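Local coordinates for protein DMATS type aromatic prenyltransferase (Streptomyces coelicolor, PDB 6ZS0) that probably catalyses transfer of a dimethylallyl group to carbon 5 of the indole ring of tryptophan, as a DMATS-type aromatic prenyltransferase, at residues E160-E168 / F179-Y188. Sequence-based numbering, arbitrary orientation.
Sequences ERSAATVRE and FDSLPQGSGY
Arg167 and Asp180 form a bidentate salt bridge, NH1 and NH2 each taking one carboxylate oxygen. NH1 meets Asp180 OD1 on its syn side at 2.9 Å, while NH2 gives the straighter bond, 3.0 Å to Asp180 OD2 at an N-H...O angle of 175°. The salt bridge is not coplanar: OD2 lies in the guanidinium plane, but the two groups are turned 47° against each other and NH2 approaches OD2 from above the carboxylate. Gln177 OE1 also accepts from NH2. Arg167 leaves the helix with CG anti to the backbone N (chi1 174°) and bends at chi3, which brings one guanidinium face over Phe179 CD2, 3.1 Å from NH1, the two planes far from parallel. An alanine here is likely to leave the Asp180 carboxylate without its charged mate and strip this cover from Phe179. Two waters add bridges, one joining Arg167 O to Phe179 N, the other Ser162 OG to the backbone N of Tyr188.

The contact folds the connection that follows helix 162-175 back along the first turns of that helix, on the way to strand 191-195. In the antiparallel barrel of this ABBA fold, helix 162-175 is one of those packed outside the strands, and Val166 and Leu182 both touch Val205 of strand 202-209.

Farther in, the packing is apolar. Val166 splits its branches: CG1 abuts the edge of the Phe179 ring, 3.9 Å from CD1, whereas CG2 packs against Tyr188 CB. Ala163 CB touches both aromatic side chains, 3.9 Å from Phe179 CZ and from Tyr188 CE2. One residue earlier, at the start of the helix, Ser162 CB touches Tyr188 CD2, and Leu207 of strand 202-209 also packs on Tyr188.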
loop_
_atom_site.group_PDB
_atom_site.type_symbol
_atom_site.label_atom_id
_atom_site.label_comp_id
_atom_site.label_asym_id
_atom_site.label_seq_id
_atom_site.Cartn_x
_atom_site.Cartn_y
_atom_site.Cartn_z
ATOM N N GLU A 160 -22.780 2.592 -2.833
ATOM C CA GLU A 160 -23.835 3.443 -2.221
ATOM C C GLU A 160 -23.804 3.266 -0.700
ATOM O O GLU A 160 -24.178 4.229 0.026
ATOM C CB GLU A 160 -25.197 3.118 -2.840
ATOM C CG GLU A 160 -25.226 3.240 -4.365
ATOM N N ARG A 161 -23.328 2.108 -0.221
ATOM C CA ARG A 161 -23.284 1.768 1.226
ATOM C C ARG A 161 -21.908 2.075 1.845
ATOM O O ARG A 161 -21.794 1.898 3.072
ATOM C CB ARG A 161 -23.634 0.293 1.431
ATOM C CG ARG A 161 -25.078 -0.058 1.105
ATOM C CD ARG A 161 -25.452 -1.427 1.644
ATOM N NE ARG A 161 -25.334 -1.498 3.100
ATOM C CZ ARG A 161 -25.585 -2.583 3.840
ATOM N NH1 ARG A 161 -25.967 -3.716 3.267
ATOM N NH2 ARG A 161 -25.449 -2.530 5.151
ATOM N N SER A 162 -20.924 2.530 1.063
ATOM C CA SER A 162 -19.522 2.785 1.515
ATOM C C SER A 162 -19.495 3.773 2.685
ATOM O O SER A 162 -18.918 3.453 3.718
ATOM C CB SER A 162 -18.642 3.287 0.398
ATOM O OG SER A 162 -18.401 2.278 -0.558
ATOM N N ALA A 163 -20.115 4.940 2.533
ATOM C CA ALA A 163 -20.104 6.008 3.557
ATOM C C ALA A 163 -20.666 5.488 4.877
ATOM O O ALA A 163 -20.042 5.723 5.919
ATOM C CB ALA A 163 -20.873 7.210 3.051
ATOM N N ALA A 164 -21.800 4.797 4.846
ATOM C CA ALA A 164 -22.467 4.266 6.055
ATOM C C ALA A 164 -21.562 3.222 6.718
ATOM O O ALA A 164 -21.510 3.140 7.991
ATOM C CB ALA A 164 -23.815 3.684 5.683
ATOM N N THR A 165 -20.863 2.436 5.893
ATOM C CA THR A 165 -19.950 1.382 6.402
ATOM C C THR A 165 -18.781 2.037 7.138
ATOM O O THR A 165 -18.460 1.564 8.220
ATOM C CB THR A 165 -19.524 0.447 5.270
ATOM O OG1 THR A 165 -20.729 -0.067 4.719
ATOM C CG2 THR A 165 -18.654 -0.696 5.733
ATOM N N VAL A 166 -18.166 3.086 6.582
ATOM C CA VAL A 166 -17.021 3.777 7.233
ATOM C C VAL A 166 -17.508 4.422 8.541
ATOM O O VAL A 166 -16.804 4.302 9.588
ATOM C CB VAL A 166 -16.348 4.802 6.310
ATOM C CG1 VAL A 166 -15.287 5.586 7.050
ATOM C CG2 VAL A 166 -15.759 4.155 5.053
ATOM N N ARG A 167 -18.643 5.108 8.491
ATOM C CA ARG A 167 -19.175 5.791 9.690
ATOM C C ARG A 167 -19.385 4.757 10.802
ATOM O O ARG A 167 -18.956 5.009 11.915
ATOM C CB ARG A 167 -20.454 6.552 9.350
ATOM C CG ARG A 167 -21.133 7.156 10.570
ATOM C CD ARG A 167 -22.480 7.738 10.230
ATOM N NE ARG A 167 -22.411 8.827 9.264
ATOM C CZ ARG A 167 -22.088 10.095 9.552
ATOM N NH1 ARG A 167 -22.102 11.011 8.598
ATOM N NH2 ARG A 167 -21.746 10.449 10.779
ATOM N N GLU A 168 -20.002 3.611 10.502
ATOM C CA GLU A 168 -20.297 2.569 11.509
ATOM C C GLU A 168 -18.986 1.963 12.003
ATOM O O GLU A 168 -18.847 1.755 13.209
ATOM C CB GLU A 168 -21.218 1.488 10.943
ATOM C CG GLU A 168 -21.482 0.343 11.910
ATOM C CD GLU A 168 -22.144 0.707 13.238
ATOM O OE1 GLU A 168 -22.562 1.883 13.416
ATOM O OE2 GLU A 168 -22.245 -0.192 14.085
ATOM N N PHE A 179 -16.364 10.207 11.276
ATOM C CA PHE A 179 -16.712 10.237 9.835
ATOM C C PHE A 179 -16.886 11.680 9.358
ATOM O O PHE A 179 -16.459 12.008 8.232
ATOM C CB PHE A 179 -17.995 9.470 9.542
ATOM C CG PHE A 179 -18.327 9.496 8.080
ATOM C CD1 PHE A 179 -17.677 8.645 7.201
ATOM C CD2 PHE A 179 -19.221 10.431 7.575
ATOM C CE1 PHE A 179 -17.966 8.688 5.846
ATOM C CE2 PHE A 179 -19.496 10.483 6.219
ATOM C CZ PHE A 179 -18.861 9.617 5.358
ATOM N N ASP A 180 -17.519 12.516 10.180
ATOM C CA ASP A 180 -17.879 13.916 9.814
ATOM C C ASP A 180 -16.658 14.846 9.786
ATOM O O ASP A 180 -16.806 15.937 9.234
ATOM C CB ASP A 180 -18.999 14.423 10.722
ATOM C CG ASP A 180 -20.275 13.645 10.485
ATOM O OD1 ASP A 180 -20.622 13.455 9.309
ATOM O OD2 ASP A 180 -20.898 13.217 11.470
ATOM N N SER A 181 -15.495 14.425 10.287
ATOM C CA SER A 181 -14.216 15.181 10.212
ATOM C C SER A 181 -13.525 14.966 8.855
ATOM O O SER A 181 -12.572 15.700 8.562
ATOM C CB SER A 181 -13.288 14.802 11.327
ATOM O OG SER A 181 -12.748 13.505 11.100
ATOM N N LEU A 182 -13.961 13.983 8.070
ATOM C CA LEU A 182 -13.281 13.636 6.792
ATOM C C LEU A 182 -13.655 14.662 5.722
ATOM O O LEU A 182 -14.813 15.093 5.643
ATOM C CB LEU A 182 -13.661 12.229 6.345
ATOM C CG LEU A 182 -13.219 11.084 7.247
ATOM C CD1 LEU A 182 -13.963 9.816 6.871
ATOM C CD2 LEU A 182 -11.725 10.870 7.177
ATOM N N PRO A 183 -12.694 15.056 4.854
ATOM C CA PRO A 183 -12.998 15.920 3.721
ATOM C C PRO A 183 -13.860 15.196 2.678
ATOM O O PRO A 183 -13.990 13.982 2.743
ATOM C CB PRO A 183 -11.616 16.267 3.161
ATOM C CG PRO A 183 -10.786 15.048 3.500
ATOM C CD PRO A 183 -11.279 14.649 4.882
ATOM N N GLN A 184 -14.445 15.961 1.765
ATOM C CA GLN A 184 -15.191 15.477 0.579
ATOM C C GLN A 184 -14.250 14.570 -0.237
ATOM O O GLN A 184 -13.055 14.911 -0.398
ATOM C CB GLN A 184 -15.710 16.686 -0.227
ATOM C CG GLN A 184 -16.680 16.370 -1.385
ATOM C CD GLN A 184 -17.379 17.589 -1.986
ATOM O OE1 GLN A 184 -16.983 18.745 -1.780
ATOM N NE2 GLN A 184 -18.428 17.346 -2.757
ATOM N N GLY A 185 -14.765 13.456 -0.732
ATOM C CA GLY A 185 -14.043 12.608 -1.692
ATOM C C GLY A 185 -14.988 11.985 -2.683
ATOM O O GLY A 185 -16.189 12.274 -2.611
ATOM N N SER A 186 -14.483 11.136 -3.575
ATOM C CA SER A 186 -15.268 10.485 -4.652
ATOM C C SER A 186 -15.611 9.050 -4.262
ATOM O O SER A 186 -16.265 8.375 -5.056
ATOM C CB SER A 186 -14.530 10.517 -5.976
ATOM O OG SER A 186 -13.797 11.732 -6.131
ATOM N N GLY A 187 -15.195 8.606 -3.087
ATOM C CA GLY A 187 -15.265 7.189 -2.713
ATOM C C GLY A 187 -14.374 6.884 -1.527
ATOM O O GLY A 187 -13.581 7.758 -1.097
ATOM N N TYR A 188 -14.545 5.696 -0.968
ATOM C CA TYR A 188 -13.857 5.206 0.246
ATOM C C TYR A 188 -13.232 3.873 -0.112
ATOM O O TYR A 188 -13.824 2.817 0.150
ATOM C CB TYR A 188 -14.856 5.083 1.407
ATOM C CG TYR A 188 -15.556 6.367 1.718
ATOM C CD1 TYR A 188 -14.965 7.319 2.531
ATOM C CD2 TYR A 188 -16.767 6.661 1.133
ATOM C CE1 TYR A 188 -15.576 8.538 2.772
ATOM C CE2 TYR A 188 -17.402 7.866 1.369
ATOM C CZ TYR A 188 -16.802 8.809 2.183
ATOM O OH TYR A 188 -17.419 10.010 2.418
HETATM O O HOH W 1 -16.620 3.874 -2.087
HETATM O O HOH W 2 -17.972 7.973 12.573
#